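Local coordinates for protein ArsC family reductase (Pseudomonas aeruginosa, PDB 1RW1) that probably acts as a glutathione-dependent thiol reductase of the ArsC family, built on a thioredoxin fold, at residues His30-Ala34 with Val35-Arg39; Leu94-Gly98 with Arg99-Gly103. One frame throughout, in Å; residues are numbered along the deposited sequence. Where two conformers were deposited one is given.

Contact 1. Residues His30-Ala34 with Val35-Arg39; sequences HDYKA and VGIDR
One short helical turn, 32-35, carries the chain out of the edge strand 27-31, and the imidazole of His30, from the last part of that strand, reaches round to the backbone just beyond the turn. His30 NE2 donates to Gly36 O at 2.8 Å (N-H...O 154°), with the oxygen close to the ring plane and the donor tilted 24° from the carbonyl plane. The first torsion places CG anti to the backbone N of His30 (chi1 -180°), which swings the ring toward the later residues. Over one face of this ring sits a methyl: Val35 CG2 lies 3.5 Å from the centroid, a CH-pi contact displaced toward the rim. The bond to Gly36 O and the methyl together limit how the imidazole can turn. Ile37 CD1 approaches the ring obliquely, 3.7 Å from His30 NE2. Ile37 CD1 also touches Tyr32 CE1 at 4.0 Å; Tyr32 and Ile37 run side by side in the same direction, both packing on Trp45 and Pro86, while Gly36 O comes to the edge of the phenol ring. Asp31 is the N-cap, its OD1 taking Lys33 N from above the carboxylate plane. Asp31 O receives both Ala34 N and Val35 N, the latter at 2.9 Å, and Gly36 N returns to Tyr32 O at 3.0 Å. Gly36 has positive phi, a conformation that favours glycine, and with it the chain leaves the helical turn. The whole is an N-capped single turn ended by glycine, here joining an edge strand of the thioredoxin-fold sheet to helix 39-49.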
ATOM      1  N   HIS A  30      -6.003   6.695   5.467  1.00  6.77           N
ATOM      2  CA  HIS A  30      -7.005   5.793   4.914  1.00  6.78           C
ATOM      3  C   HIS A  30      -6.719   4.397   5.473  1.00  6.31           C
ATOM      4  O   HIS A  30      -5.738   3.762   5.088  1.00  6.73           O
ATOM      5  CB  HIS A  30      -6.930   5.789   3.398  1.00  6.79           C
ATOM      6  CG  HIS A  30      -7.932   4.888   2.756  1.00  7.63           C
ATOM      7  ND1 HIS A  30      -8.964   5.362   1.978  1.00  9.26           N
ATOM      8  CD2 HIS A  30      -8.022   3.537   2.745  1.00  8.17           C
ATOM      9  CE1 HIS A  30      -9.648   4.329   1.526  1.00 10.49           C
ATOM     10  NE2 HIS A  30      -9.100   3.213   1.969  1.00  9.64           N
ATOM     11  N   ASP A  31      -7.553   3.974   6.421  1.00  6.35           N
ATOM     12  CA  ASP A  31      -7.341   2.780   7.242  1.00  6.25           C
ATOM     13  C   ASP A  31      -8.178   1.645   6.669  1.00  6.27           C
ATOM     14  O   ASP A  31      -9.420   1.698   6.722  1.00  6.81           O
ATOM     15  CB  ASP A  31      -7.825   3.133   8.640  1.00  7.50           C
ATOM     16  CG  ASP A  31      -7.717   2.017   9.649  1.00  8.25           C
ATOM     17  OD1 ASP A  31      -7.311   0.877   9.310  1.00  8.14           O
ATOM     18  OD2 ASP A  31      -8.057   2.306  10.828  1.00 11.34           O
ATOM     19  N   TYR A  32      -7.548   0.611   6.124  1.00  6.33           N
ATOM     20  CA  TYR A  32      -8.297  -0.493   5.515  1.00  6.11           C
ATOM     21  C   TYR A  32      -9.265  -1.142   6.484  1.00  6.55           C
ATOM     22  O   TYR A  32     -10.300  -1.640   6.040  1.00  7.04           O
ATOM     23  CB  TYR A  32      -7.345  -1.552   4.965  1.00  6.56           C
ATOM     24  CG  TYR A  32      -6.386  -1.067   3.902  1.00  6.18           C
ATOM     25  CD1 TYR A  32      -6.772  -0.205   2.891  1.00  6.49           C
ATOM     26  CD2 TYR A  32      -5.077  -1.491   3.900  1.00  6.42           C
ATOM     27  CE1 TYR A  32      -5.874   0.226   1.941  1.00  6.82           C
ATOM     28  CE2 TYR A  32      -4.167  -1.060   2.952  1.00  5.92           C
ATOM     29  CZ  TYR A  32      -4.566  -0.200   1.966  1.00  5.86           C
ATOM     30  OH  TYR A  32      -3.720   0.264   0.989  1.00  6.66           O
ATOM     31  N   LYS A  33      -8.947  -1.194   7.786  1.00  6.68           N
ATOM     32  CA  LYS A  33      -9.851  -1.799   8.771  1.00  7.04           C
ATOM     33  C   LYS A  33     -11.056  -0.915   9.101  1.00  7.36           C
ATOM     34  O   LYS A  33     -11.991  -1.387   9.735  1.00  8.74           O
ATOM     35  CB  LYS A  33      -9.102  -2.185  10.043  1.00  7.66           C
ATOM     36  CG  LYS A  33      -8.058  -3.273   9.844  1.00  7.97           C
ATOM     37  CD  LYS A  33      -7.415  -3.691  11.154  1.00  9.08           C
ATOM     38  CE  LYS A  33      -6.223  -4.634  10.991  1.00  9.45           C
ATOM     39  NZ  LYS A  33      -5.474  -4.827  12.254  1.00 12.37           N
ATOM     40  N   ALA A  34     -11.035   0.342   8.671  1.00  7.59           N
ATOM     41  CA  ALA A  34     -12.132   1.272   8.881  1.00  8.33           C
ATOM     42  C   ALA A  34     -12.970   1.504   7.621  1.00  7.54           C
ATOM     43  O   ALA A  34     -14.176   1.737   7.745  1.00  8.94           O
ATOM     44  CB  ALA A  34     -11.609   2.608   9.397  1.00  9.89           C
ATOM     45  N   VAL A  35     -12.338   1.497   6.439  1.00  7.63           N
ATOM     46  CA  VAL A  35     -13.018   1.906   5.210  1.00  8.54           C
ATOM     47  C   VAL A  35     -12.767   0.996   4.011  1.00  8.54           C
ATOM     48  O   VAL A  35     -13.296   1.246   2.935  1.00  9.87           O
ATOM     49  CB  VAL A  35     -12.696   3.370   4.836  1.00  9.44           C
ATOM     50  CG1 VAL A  35     -13.201   4.324   5.916  1.00 11.36           C
ATOM     51  CG2 VAL A  35     -11.217   3.559   4.567  1.00 10.37           C
ATOM     52  N   GLY A  36     -12.001  -0.072   4.156  1.00  7.74           N
ATOM     53  CA  GLY A  36     -11.740  -0.948   3.032  1.00  7.49           C
ATOM     54  C   GLY A  36     -10.893  -0.277   1.959  1.00  7.31           C
ATOM     55  O   GLY A  36     -10.085   0.618   2.240  1.00  8.22           O
ATOM     56  N   ILE A  37     -11.050  -0.728   0.711  1.00  7.80           N
ATOM     57  CA  ILE A  37     -10.350  -0.161  -0.459  1.00  7.40           C
ATOM     58  C   ILE A  37     -11.175  -0.551  -1.686  1.00  7.05           C
ATOM     59  O   ILE A  37     -12.003  -1.454  -1.622  1.00  9.08           O
ATOM     60  CB  ILE A  37      -8.912  -0.703  -0.558  1.00  8.89           C
ATOM     61  CG1 ILE A  37      -8.011   0.135  -1.485  1.00  9.44           C
ATOM     62  CG2 ILE A  37      -8.923  -2.166  -1.029  1.00  9.97           C
ATOM     63  CD1 ILE A  37      -7.956   1.631  -1.196  1.00  9.62           C
ATOM     64  N   ASP A  38     -10.924   0.118  -2.807  1.00  7.96           N
ATOM     65  CA  ASP A  38     -11.663  -0.165  -4.022  1.00  8.02           C
ATOM     66  C   ASP A  38     -10.727  -0.393  -5.207  1.00  7.78           C
ATOM     67  O   ASP A  38      -9.516  -0.150  -5.148  1.00  8.81           O
ATOM     68  CB  ASP A  38     -12.669   0.954  -4.317  1.00  9.75           C
ATOM     69  CG  ASP A  38     -11.997   2.248  -4.718  1.00 10.97           C
ATOM     70  OD1 ASP A  38     -10.772   2.341  -4.811  1.00 18.06           O
ATOM     71  OD2 ASP A  38     -12.649   3.206  -5.121  1.00 20.79           O
ATOM     72  N   ARG A  39     -11.303  -0.848  -6.308  1.00  9.10           N
ATOM     73  CA  ARG A  39     -10.531  -1.184  -7.488  1.00  9.97           C
ATOM     74  C   ARG A  39      -9.909   0.038  -8.120  1.00  9.04           C
ATOM     75  O   ARG A  39      -8.855  -0.069  -8.739  1.00 10.59           O
ATOM     76  CB  ARG A  39     -11.375  -1.853  -8.537  1.00 11.93           C
ATOM     77  CG  ARG A  39     -11.672  -3.229  -8.318  1.00 14.89           C
ATOM     78  CD  ARG A  39     -12.231  -3.848  -9.591  1.00 16.77           C
ATOM     79  NE  ARG A  39     -12.761  -5.155  -9.301  1.00 15.60           N
ATOM     80  CZ  ARG A  39     -13.989  -5.371  -8.906  1.00 15.66           C
ATOM     81  NH1 ARG A  39     -14.851  -4.368  -8.779  1.00 19.38           N
ATOM     82  NH2 ARG A  39     -14.349  -6.603  -8.616  1.00 17.60           N
TER

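Contact 2. Residues Leu94-Gly98 with Arg99-Gly103; sequences LELGG and RTLVG
Arg99 folds its long side chain back over Leu96, across the tight turn that joins strands 93-95 and 100-102. Its CB is 3.1 Å from Gly98 C simply through the bonded geometry; CG stands between the backbone N and the carbonyl carbon (chi1 62°). From CG to NE the chain is extended, and this carries the guanidinium over the leucine: Leu96 CD1 sits beneath the centre of one face, 4.0 Å from Arg99 CZ, with NH1 and NH2 at similar range. That same Leu96 CD1 meets Leu101 CG at 3.9 Å, roughly at right angles to its approach to the guanidinium. Helix 106-113 adds Ala112 against Leu96 and Arg99. The motif is an antiparallel beta hairpin on the sheet's edge. Leu94 and Leu101 form its hydrogen-bonded pair, N to O in both directions, with Leu94 N 2.8 Å from Leu101 O; Leu96 N then closes the turn on Arg99 O at 2.9 Å. Gly97 adopts backbone angles at which a CB would jam against the preceding carbonyl oxygen. Glu95 and Thr100, the non-hydrogen-bonded pair, extend side by side from the sheet face opposite Leu94 and Leu101. In the conformer of Glu95 described here, one of two, Glu95 CG is 3.5 Å from Thr100 CG2, Tyr5 and Trp45 hydrogen-bond the carboxylate, and Arg44 adds a salt bridge. Thr100 OG1 bonds to Glu48 and His49.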
ATOM      1  N   LEU A  94       1.643   5.965  -0.040  1.00  6.85           N
ATOM      2  CA  LEU A  94       1.565   7.390   0.256  1.00  6.91           C
ATOM      3  C   LEU A  94       1.313   8.122  -1.046  1.00  7.43           C
ATOM      4  O   LEU A  94       2.146   8.069  -1.962  1.00  8.62           O
ATOM      5  CB  LEU A  94       2.850   7.883   0.897  1.00  7.56           C
ATOM      6  CG  LEU A  94       2.942   9.396   1.148  1.00  8.77           C
ATOM      7  CD1 LEU A  94       1.850   9.909   2.086  1.00  9.61           C
ATOM      8  CD2 LEU A  94       4.315   9.735   1.714  1.00 11.20           C
ATOM      9  N   GLU A  95       0.164   8.795  -1.132  1.00  8.05           N
ATOM     10  CA  GLU A  95      -0.223   9.599  -2.289  1.00  8.67           C
ATOM     11  C   GLU A  95       0.266  11.020  -2.106  1.00  9.25           C
ATOM     12  O   GLU A  95      -0.053  11.674  -1.127  1.00 10.45           O
ATOM     13  CB  GLU A  95      -1.721   9.485  -2.520  0.50 10.57           C
ATOM     14  CG  GLU A  95      -2.067   8.107  -3.072  0.50 10.99           C
ATOM     15  CD  GLU A  95      -3.520   7.962  -3.397  0.50 10.77           C
ATOM     16  OE1 GLU A  95      -4.338   8.755  -2.883  0.50 10.93           O
ATOM     17  OE2 GLU A  95      -3.840   7.058  -4.182  0.50  6.56           O
ATOM     18  N   LEU A  96       1.062  11.465  -3.063  1.00 10.14           N
ATOM     19  CA  LEU A  96       1.744  12.748  -3.025  1.00 11.68           C
ATOM     20  C   LEU A  96       1.118  13.788  -3.956  1.00 13.76           C
ATOM     21  O   LEU A  96       1.531  14.939  -3.978  1.00 17.53           O
ATOM     22  CB  LEU A  96       3.210  12.562  -3.437  1.00 12.97           C
ATOM     23  CG  LEU A  96       4.033  11.669  -2.513  1.00 14.66           C
ATOM     24  CD1 LEU A  96       5.328  11.269  -3.186  1.00 17.47           C
ATOM     25  CD2 LEU A  96       4.279  12.352  -1.187  1.00 17.43           C
ATOM     26  N   GLY A  97       0.138  13.377  -4.741  1.00 15.56           N
ATOM     27  CA  GLY A  97      -0.460  14.259  -5.722  1.00 18.84           C
ATOM     28  C   GLY A  97      -0.329  13.656  -7.108  1.00 24.15           C
ATOM     29  O   GLY A  97      -1.234  12.991  -7.591  1.00 31.68           O
ATOM     30  N   GLY A  98       0.809  13.852  -7.747  1.00 27.13           N
ATOM     31  CA  GLY A  98       1.013  13.277  -9.064  1.00 27.20           C
ATOM     32  C   GLY A  98       1.528  11.846  -9.046  1.00 24.21           C
ATOM     33  O   GLY A  98       1.607  11.203 -10.097  1.00 25.90           O
ATOM     34  N   ARG A  99       1.874  11.335  -7.868  1.00 19.42           N
ATOM     35  CA  ARG A  99       2.507  10.037  -7.784  1.00 16.49           C
ATOM     36  C   ARG A  99       2.424   9.486  -6.383  1.00 12.53           C
ATOM     37  O   ARG A  99       1.946  10.163  -5.468  1.00 13.38           O
ATOM     38  CB  ARG A  99       3.959  10.140  -8.232  1.00 20.59           C
ATOM     39  CG  ARG A  99       4.828  11.050  -7.396  1.00 26.10           C
ATOM     40  CD  ARG A  99       6.287  11.056  -7.852  1.00 30.05           C
ATOM     41  NE  ARG A  99       7.164  11.807  -6.958  1.00 29.39           N
ATOM     42  CZ  ARG A  99       8.015  11.261  -6.093  1.00 29.14           C
ATOM     43  NH1 ARG A  99       8.123   9.940  -5.978  1.00 24.46           N
ATOM     44  NH2 ARG A  99       8.762  12.046  -5.327  1.00 31.20           N
ATOM     45  N   THR A 100       2.866   8.242  -6.237  1.00 10.98           N
ATOM     46  CA  THR A 100       2.769   7.556  -4.963  1.00  9.87           C
ATOM     47  C   THR A 100       4.077   6.873  -4.602  1.00  8.53           C
ATOM     48  O   THR A 100       4.887   6.529  -5.480  1.00  9.42           O
ATOM     49  CB  THR A 100       1.633   6.509  -4.941  1.00 12.23           C
ATOM     50  OG1 THR A 100       1.889   5.486  -5.897  1.00 12.73           O
ATOM     51  CG2 THR A 100       0.326   7.117  -5.359  1.00 17.94           C
ATOM     52  N   LEU A 101       4.264   6.667  -3.302  1.00  8.13           N
ATOM     53  CA  LEU A 101       5.338   5.834  -2.790  1.00  7.87           C
ATOM     54  C   LEU A 101       4.730   4.580  -2.169  1.00  7.47           C
ATOM     55  O   LEU A 101       3.761   4.660  -1.428  1.00  7.79           O
ATOM     56  CB  LEU A 101       6.157   6.574  -1.740  1.00  8.51           C
ATOM     57  CG  LEU A 101       6.924   7.793  -2.247  1.00 10.78           C
ATOM     58  CD1 LEU A 101       7.591   8.533  -1.106  1.00 11.63           C
ATOM     59  CD2 LEU A 101       7.952   7.388  -3.286  1.00 12.67           C
ATOM     60  N   VAL A 102       5.326   3.437  -2.453  1.00  7.73           N
ATOM     61  CA  VAL A 102       4.907   2.155  -1.903  1.00  7.84           C
ATOM     62  C   VAL A 102       6.031   1.629  -1.017  1.00  7.52           C
ATOM     63  O   VAL A 102       7.170   1.539  -1.441  1.00  9.55           O
ATOM     64  CB  VAL A 102       4.590   1.148  -3.012  1.00  9.45           C
ATOM     65  CG1 VAL A 102       4.168  -0.205  -2.417  1.00 11.03           C
ATOM     66  CG2 VAL A 102       3.505   1.673  -3.927  1.00 10.40           C
ATOM     67  N   GLY A 103       5.687   1.285   0.216  1.00  7.64           N
ATOM     68  CA  GLY A 103       6.672   0.932   1.212  1.00  7.88           C
ATOM     69  C   GLY A 103       7.296   2.178   1.812  1.00  8.07           C
ATOM     70  O   GLY A 103       7.015   3.299   1.388  1.00  8.86           O
TER

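From the N terminus the chain lays down strand 2-6 and helix 11-22 before strand 27-31 reaches contact 1, which closes the short turn leading into helix 39-49. Several helices follow before strand 93-95 enters contact 2, where the hairpin with 100-102 is closed ahead of helix 106-113. The two local closures stand in series, neither nested nor crossed. The centres of contact 1 and contact 2 are about 16 Å apart. The nearest atoms of contact 1 and contact 2 are about 7 Å apart, without touching. Contact 1 starts on one outermost strand of the four-stranded sheet and contact 2 includes the other, 100-102. Strand 2-6 and helix 39-49 serve both: Tyr5 and Trp45 each touch residues of both contacts.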